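Local coordinates for uncharacterized protein MJ0764 (Methanocaldococcus jannaschii, PDB 2B8M) that is of unknown function but adopts the double-stranded beta-helix fold of the RmlC-like cupins and forms a two-chain assembly, at residues Q39-I53 with G73-Q87. Numbering follows the deposited sequence.
Sequences QMPKHYSNSYVHLII and GNIVYVPFNVKMLIQ. With EDO (1,2-ethanediol), chain H; SO4 (sulfate ion), chain B; SO4 (sulfate ion), chain C.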
loop_
_atom_site.group_PDB
_atom_site.type_symbol
_atom_site.label_atom_id
_atom_site.label_comp_id
_atom_site.label_asym_id
_atom_site.label_seq_id
_atom_site.Cartn_x
_atom_site.Cartn_y
_atom_site.Cartn_z
ATOM N N GLN A 39 -5.262 -11.437 -16.294
ATOM C CA GLN A 39 -6.160 -11.262 -15.175
ATOM C C GLN A 39 -5.796 -12.155 -14.009
ATOM O O GLN A 39 -5.091 -13.137 -14.179
ATOM C CB GLN A 39 -7.585 -11.531 -15.596
ATOM C CG GLN A 39 -7.896 -12.939 -16.047
ATOM C CD GLN A 39 -9.198 -12.974 -16.792
ATOM O OE1 GLN A 39 -9.307 -12.354 -17.840
ATOM N NE2 GLN A 39 -10.211 -13.649 -16.244
HETATM N N MSE A 40 -6.322 -11.801 -12.839
HETATM C CA MSE A 40 -6.183 -12.616 -11.627
HETATM C C MSE A 40 -7.331 -13.636 -11.486
HETATM O O MSE A 40 -8.382 -13.507 -12.105
HETATM C CB MSE A 40 -6.147 -11.726 -10.384
HETATM C CG MSE A 40 -5.057 -10.683 -10.380
HETATM SE SE MSE A 40 -3.314 -11.504 -10.296
HETATM C CE MSE A 40 -3.368 -12.191 -8.434
ATOM N N PRO A 41 -7.137 -14.661 -10.636
ATOM C CA PRO A 41 -8.213 -15.639 -10.443
ATOM C C PRO A 41 -9.461 -15.005 -9.860
ATOM O O PRO A 41 -9.356 -14.097 -9.022
ATOM C CB PRO A 41 -7.592 -16.641 -9.450
ATOM C CG PRO A 41 -6.132 -16.528 -9.723
ATOM C CD PRO A 41 -5.956 -15.038 -9.860
ATOM N N LYS A 42 -10.621 -15.477 -10.293
ATOM C CA LYS A 42 -11.871 -15.086 -9.652
ATOM C C LYS A 42 -11.980 -15.773 -8.301
ATOM O O LYS A 42 -11.711 -16.965 -8.175
ATOM C CB LYS A 42 -13.088 -15.441 -10.502
ATOM C CG LYS A 42 -14.395 -14.937 -9.906
ATOM C CD LYS A 42 -15.580 -15.230 -10.780
ATOM C CE LYS A 42 -15.629 -14.287 -11.937
ATOM N NZ LYS A 42 -16.995 -14.283 -12.545
ATOM N N HIS A 43 -12.371 -15.017 -7.291
ATOM C CA HIS A 43 -12.401 -15.539 -5.927
ATOM C C HIS A 43 -13.165 -14.590 -5.033
ATOM O O HIS A 43 -13.433 -13.465 -5.405
ATOM C CB HIS A 43 -10.971 -15.724 -5.371
ATOM C CG HIS A 43 -10.241 -14.444 -5.125
ATOM N ND1 HIS A 43 -9.735 -13.675 -6.150
ATOM C CD2 HIS A 43 -9.951 -13.782 -3.977
ATOM C CE1 HIS A 43 -9.145 -12.605 -5.642
ATOM N NE2 HIS A 43 -9.260 -12.646 -4.328
ATOM N N TYR A 44 -13.494 -15.060 -3.843
ATOM C CA TYR A 44 -14.110 -14.216 -2.800
ATOM C C TYR A 44 -13.002 -13.713 -1.913
ATOM O O TYR A 44 -12.126 -14.497 -1.478
ATOM C CB TYR A 44 -15.066 -15.032 -1.954
ATOM C CG TYR A 44 -16.348 -15.355 -2.661
ATOM C CD1 TYR A 44 -16.377 -16.307 -3.688
ATOM C CD2 TYR A 44 -17.516 -14.669 -2.360
ATOM C CE1 TYR A 44 -17.556 -16.583 -4.373
ATOM C CE2 TYR A 44 -18.698 -14.937 -3.023
ATOM C CZ TYR A 44 -18.724 -15.908 -4.018
ATOM O OH TYR A 44 -19.908 -16.160 -4.672
ATOM N N SER A 45 -13.034 -12.422 -1.606
ATOM C CA SER A 45 -12.001 -11.841 -0.762
ATOM C C SER A 45 -11.978 -12.555 0.557
ATOM O O SER A 45 -13.037 -12.820 1.118
ATOM C CB SER A 45 -12.274 -10.367 -0.498
ATOM O OG SER A 45 -13.625 -10.202 -0.116
ATOM N N ASN A 46 -10.786 -12.878 1.066
ATOM C CA ASN A 46 -10.682 -13.559 2.362
ATOM C C ASN A 46 -10.243 -12.628 3.488
ATOM O O ASN A 46 -9.969 -13.080 4.591
ATOM C CB ASN A 46 -9.764 -14.794 2.315
ATOM C CG ASN A 46 -8.313 -14.468 1.959
ATOM O OD1 ASN A 46 -7.912 -13.302 1.770
ATOM N ND2 ASN A 46 -7.507 -15.521 1.874
ATOM N N SER A 47 -10.205 -11.342 3.196
ATOM C CA SER A 47 -10.173 -10.334 4.231
ATOM C C SER A 47 -10.694 -9.062 3.642
ATOM O O SER A 47 -11.156 -9.029 2.501
ATOM C CB SER A 47 -8.755 -10.147 4.784
ATOM O OG SER A 47 -8.696 -9.357 5.997
ATOM N N TYR A 48 -10.562 -7.973 4.402
ATOM C CA TYR A 48 -10.893 -6.649 3.923
ATOM C C TYR A 48 -9.737 -6.156 3.053
ATOM O O TYR A 48 -8.561 -6.196 3.455
ATOM C CB TYR A 48 -11.172 -5.700 5.099
ATOM C CG TYR A 48 -12.346 -6.119 5.886
ATOM C CD1 TYR A 48 -13.625 -5.707 5.538
ATOM C CD2 TYR A 48 -12.192 -6.999 6.952
ATOM C CE1 TYR A 48 -14.713 -6.138 6.286
ATOM C CE2 TYR A 48 -13.257 -7.435 7.667
ATOM C CZ TYR A 48 -14.529 -6.999 7.328
ATOM O OH TYR A 48 -15.636 -7.468 8.049
ATOM N N VAL A 49 -10.070 -5.703 1.845
ATOM C CA VAL A 49 -9.064 -5.452 0.780
ATOM C C VAL A 49 -9.039 -4.004 0.362
ATOM O O VAL A 49 -10.083 -3.384 0.178
ATOM C CB VAL A 49 -9.352 -6.310 -0.472
ATOM C CG1 VAL A 49 -8.386 -5.991 -1.660
ATOM C CG2 VAL A 49 -9.326 -7.780 -0.117
ATOM N N HIS A 50 -7.827 -3.493 0.190
ATOM C CA HIS A 50 -7.583 -2.247 -0.522
ATOM C C HIS A 50 -6.555 -2.423 -1.622
ATOM O O HIS A 50 -5.489 -2.996 -1.406
ATOM C CB HIS A 50 -7.146 -1.111 0.407
ATOM C CG HIS A 50 -8.200 -0.665 1.351
ATOM N ND1 HIS A 50 -8.438 -1.314 2.542
ATOM C CD2 HIS A 50 -9.115 0.336 1.271
ATOM C CE1 HIS A 50 -9.428 -0.698 3.176
ATOM N NE2 HIS A 50 -9.884 0.269 2.407
ATOM N N LEU A 51 -6.933 -1.940 -2.792
ATOM C CA LEU A 51 -6.195 -2.071 -4.028
ATOM C C LEU A 51 -5.622 -0.687 -4.307
ATOM O O LEU A 51 -6.358 0.255 -4.533
ATOM C CB LEU A 51 -7.146 -2.507 -5.174
ATOM C CG LEU A 51 -7.864 -3.829 -4.901
ATOM C CD1 LEU A 51 -8.868 -4.096 -6.012
ATOM C CD2 LEU A 51 -6.862 -4.951 -4.767
ATOM N N ILE A 52 -4.298 -0.560 -4.273
ATOM C CA ILE A 52 -3.655 0.734 -4.485
ATOM C C ILE A 52 -3.085 0.758 -5.899
ATOM O O ILE A 52 -2.072 0.115 -6.200
ATOM C CB ILE A 52 -2.530 0.990 -3.433
ATOM C CG1 ILE A 52 -3.058 0.916 -1.994
ATOM C CG2 ILE A 52 -1.897 2.333 -3.731
ATOM C CD1 ILE A 52 -1.978 0.841 -0.931
ATOM N N ILE A 53 -3.735 1.491 -6.777
ATOM C CA ILE A 53 -3.376 1.416 -8.203
ATOM C C ILE A 53 -2.337 2.461 -8.541
ATOM O O ILE A 53 -2.607 3.665 -8.425
ATOM C CB ILE A 53 -4.605 1.578 -9.068
ATOM C CG1 ILE A 53 -5.672 0.562 -8.630
ATOM C CG2 ILE A 53 -4.258 1.392 -10.550
ATOM C CD1 ILE A 53 -6.893 0.625 -9.407
ATOM N N GLY A 73 -3.875 6.317 -9.314
ATOM C CA GLY A 73 -4.373 7.391 -8.443
ATOM C C GLY A 73 -5.601 7.002 -7.637
ATOM O O GLY A 73 -6.108 7.803 -6.885
ATOM N N ASN A 74 -6.091 5.781 -7.812
ATOM C CA ASN A 74 -7.221 5.265 -7.014
ATOM C C ASN A 74 -6.774 4.242 -5.998
ATOM O O ASN A 74 -5.874 3.438 -6.265
ATOM C CB ASN A 74 -8.279 4.581 -7.896
ATOM C CG ASN A 74 -9.137 5.547 -8.685
ATOM O OD1 ASN A 74 -9.198 5.425 -9.917
ATOM N ND2 ASN A 74 -9.827 6.482 -8.014
ATOM N N ILE A 75 -7.409 4.272 -4.830
ATOM C CA ILE A 75 -7.364 3.178 -3.896
ATOM C C ILE A 75 -8.784 2.693 -3.810
ATOM O O ILE A 75 -9.695 3.485 -3.565
ATOM C CB ILE A 75 -6.880 3.618 -2.513
ATOM C CG1 ILE A 75 -5.491 4.206 -2.594
ATOM C CG2 ILE A 75 -7.001 2.463 -1.505
ATOM C CD1 ILE A 75 -5.006 4.725 -1.264
ATOM N N VAL A 76 -8.962 1.406 -4.061
ATOM C CA VAL A 76 -10.292 0.816 -4.094
ATOM C C VAL A 76 -10.442 -0.193 -2.964
ATOM O O VAL A 76 -9.673 -1.161 -2.869
ATOM C CB VAL A 76 -10.591 0.134 -5.444
ATOM C CG1 VAL A 76 -12.032 -0.462 -5.426
ATOM C CG2 VAL A 76 -10.398 1.063 -6.612
ATOM N N TYR A 77 -11.449 0.020 -2.124
ATOM C CA TYR A 77 -11.807 -0.887 -1.041
ATOM C C TYR A 77 -12.759 -1.958 -1.536
ATOM O O TYR A 77 -13.779 -1.633 -2.152
ATOM C CB TYR A 77 -12.524 -0.125 0.061
ATOM C CG TYR A 77 -13.201 -0.986 1.100
ATOM C CD1 TYR A 77 -12.479 -1.869 1.886
ATOM C CD2 TYR A 77 -14.572 -0.898 1.297
ATOM C CE1 TYR A 77 -13.122 -2.625 2.865
ATOM C CE2 TYR A 77 -15.218 -1.639 2.265
ATOM C CZ TYR A 77 -14.492 -2.494 3.051
ATOM O OH TYR A 77 -15.177 -3.238 3.988
ATOM N N VAL A 78 -12.442 -3.214 -1.254
ATOM C CA VAL A 78 -13.382 -4.328 -1.499
ATOM C C VAL A 78 -13.605 -4.990 -0.143
ATOM O O VAL A 78 -12.664 -5.402 0.499
ATOM C CB VAL A 78 -12.861 -5.405 -2.485
ATOM C CG1 VAL A 78 -13.916 -6.482 -2.686
ATOM C CG2 VAL A 78 -12.464 -4.783 -3.800
ATOM N N PRO A 79 -14.855 -5.086 0.291
ATOM C CA PRO A 79 -15.116 -5.756 1.546
ATOM C C PRO A 79 -14.730 -7.239 1.534
ATOM O O PRO A 79 -14.662 -7.877 0.481
ATOM C CB PRO A 79 -16.642 -5.575 1.730
ATOM C CG PRO A 79 -17.026 -4.481 0.794
ATOM C CD PRO A 79 -16.076 -4.541 -0.327
ATOM N N PHE A 80 -14.564 -7.767 2.738
ATOM C CA PHE A 80 -14.491 -9.187 3.021
ATOM C C PHE A 80 -15.703 -9.969 2.489
ATOM O O PHE A 80 -16.859 -9.531 2.594
ATOM C CB PHE A 80 -14.317 -9.334 4.536
ATOM C CG PHE A 80 -14.404 -10.723 5.046
ATOM C CD1 PHE A 80 -13.490 -11.685 4.647
ATOM C CD2 PHE A 80 -15.401 -11.078 5.930
ATOM C CE1 PHE A 80 -13.563 -12.969 5.134
ATOM C CE2 PHE A 80 -15.486 -12.372 6.426
ATOM C CZ PHE A 80 -14.553 -13.324 6.018
ATOM N N ASN A 81 -15.398 -11.149 1.937
ATOM C CA ASN A 81 -16.359 -12.112 1.475
ATOM C C ASN A 81 -17.155 -11.638 0.290
ATOM O O ASN A 81 -18.359 -11.881 0.211
ATOM C CB ASN A 81 -17.299 -12.514 2.619
ATOM C CG ASN A 81 -16.990 -13.867 3.148
ATOM O OD1 ASN A 81 -16.522 -14.737 2.418
ATOM N ND2 ASN A 81 -17.264 -14.075 4.436
ATOM N N VAL A 82 -16.465 -11.011 -0.644
ATOM C CA VAL A 82 -17.054 -10.467 -1.855
ATOM C C VAL A 82 -16.375 -11.132 -3.077
ATOM O O VAL A 82 -15.124 -11.177 -3.164
ATOM C CB VAL A 82 -16.857 -8.920 -1.913
ATOM C CG1 VAL A 82 -17.230 -8.343 -3.276
ATOM C CG2 VAL A 82 -17.666 -8.220 -0.842
ATOM N N LYS A 83 -17.182 -11.592 -4.026
ATOM C CA LYS A 83 -16.677 -12.190 -5.251
ATOM C C LYS A 83 -16.106 -11.122 -6.145
ATOM O O LYS A 83 -16.809 -10.134 -6.469
ATOM C CB LYS A 83 -17.772 -12.915 -5.999
ATOM C CG LYS A 83 -17.274 -13.684 -7.188
ATOM C CD LYS A 83 -18.249 -14.759 -7.626
ATOM C CE LYS A 83 -19.645 -14.236 -7.878
ATOM N NZ LYS A 83 -20.552 -15.257 -8.414
HETATM N N MSE A 84 -14.841 -11.295 -6.498
HETATM C CA MSE A 84 -14.149 -10.314 -7.309
HETATM C C MSE A 84 -13.324 -10.895 -8.437
HETATM O O MSE A 84 -12.834 -12.043 -8.395
HETATM C CB MSE A 84 -13.202 -9.471 -6.464
HETATM C CG MSE A 84 -12.178 -10.299 -5.715
HETATM SE SE MSE A 84 -11.161 -9.245 -4.407
HETATM C CE MSE A 84 -10.354 -8.084 -5.608
ATOM N N LEU A 85 -13.211 -10.081 -9.469
ATOM C CA LEU A 85 -12.299 -10.349 -10.569
ATOM C C LEU A 85 -11.575 -9.068 -10.976
ATOM O O LEU A 85 -12.229 -8.024 -11.187
ATOM C CB LEU A 85 -13.075 -10.825 -11.757
ATOM C CG LEU A 85 -12.284 -11.068 -13.031
ATOM C CD1 LEU A 85 -11.272 -12.144 -12.772
ATOM C CD2 LEU A 85 -13.194 -11.362 -14.173
ATOM N N ILE A 86 -10.246 -9.178 -11.068
ATOM C CA ILE A 86 -9.387 -8.114 -11.529
ATOM C C ILE A 86 -8.820 -8.467 -12.862
ATOM O O ILE A 86 -8.112 -9.468 -13.002
ATOM C CB ILE A 86 -8.219 -7.871 -10.545
ATOM C CG1 ILE A 86 -8.747 -7.326 -9.208
ATOM C CG2 ILE A 86 -7.196 -6.902 -11.093
ATOM C CD1 ILE A 86 -7.673 -7.315 -8.121
ATOM N N GLN A 87 -9.060 -7.595 -13.822
ATOM C CA GLN A 87 -8.558 -7.733 -15.182
ATOM C C GLN A 87 -7.846 -6.467 -15.632
ATOM O O GLN A 87 -8.180 -5.367 -15.191
ATOM C CB GLN A 87 -9.700 -7.984 -16.161
ATOM C CG GLN A 87 -10.587 -9.170 -15.887
ATOM C CD GLN A 87 -11.729 -9.164 -16.850
ATOM O OE1 GLN A 87 -11.768 -9.947 -17.822
ATOM N NE2 GLN A 87 -12.665 -8.263 -16.623
HETATM C C1 EDO H . -6.506 -9.108 -4.020
HETATM O O1 EDO H . -6.056 -9.542 -5.296
HETATM C C2 EDO H . -7.842 -9.726 -3.660
HETATM O O2 EDO H . -7.689 -10.805 -2.743
HETATM S S SO4 B . -4.049 -15.509 0.813
HETATM O O1 SO4 B . -4.172 -15.303 2.259
HETATM O O2 SO4 B . -2.726 -15.063 0.364
HETATM O O3 SO4 B . -4.215 -16.924 0.484
HETATM O O4 SO4 B . -5.077 -14.746 0.119
HETATM S S SO4 C . -17.729 -17.055 -14.534
HETATM O O1 SO4 C . -18.953 -16.568 -13.897
HETATM O O2 SO4 C . -17.771 -16.702 -15.976
HETATM O O3 SO4 C . -16.608 -16.352 -13.894
HETATM O O4 SO4 C . -17.631 -18.529 -14.424
HETATM O O HOH W 1 -9.364 -11.294 -9.156
HETATM O O HOH W 2 -19.110 -16.556 -11.103
HETATM O O HOH W 3 -13.808 -15.444 2.291
#
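Ser-45 is wedged into the turn 79-82: its OG donates to Pro-79 O at 2.6 Å, in the carbonyl plane on a lone pair, and accepts the N-H of Val-82 in a nearly straight bond (165°). Chi1 of 48° sets OG between its own N and carbonyl carbon, within reach of Pro-79 O and Val-82 N. The Ser-45 backbone adds bonds to Val-82 O and from Asn-81 N, tying turn to loop. Beside this, Phe-80 CB sits over the centre of the Tyr-48 ring, 3.6 Å from the centroid, and Tyr-77 OH meets that ring's edge. Further along, Tyr-77 CD1 comes over a face of the His-50 ring, 3.4 Å from NE2.

On the barrel's inner side, the CG of selenomethionine Met-84 lies over a face of His-43, 4.1 Å from the ring centroid. His-43 ND1 bonds Pro-41 O at 2.9 Å, which fixes the ring's rotation and turns NE2 to the O2 of an ethanediol probably from the crystallisation liquor, also 2.9 Å away. Leu-51 CD1 approaches Met-84 CE and Ile-86 CD1 from strand 49-53, where Met-58 and Val-98 also pack against Leu-51.

Both segments cross from one sheet of the cupin barrel to the other, paired antiparallel in each. His-26 of the second subunit stacks on Tyr-48. His-43 NE2, beside Met-84 and Ile-86, can hold a small polar molecule, which is consistent with a binding pocket.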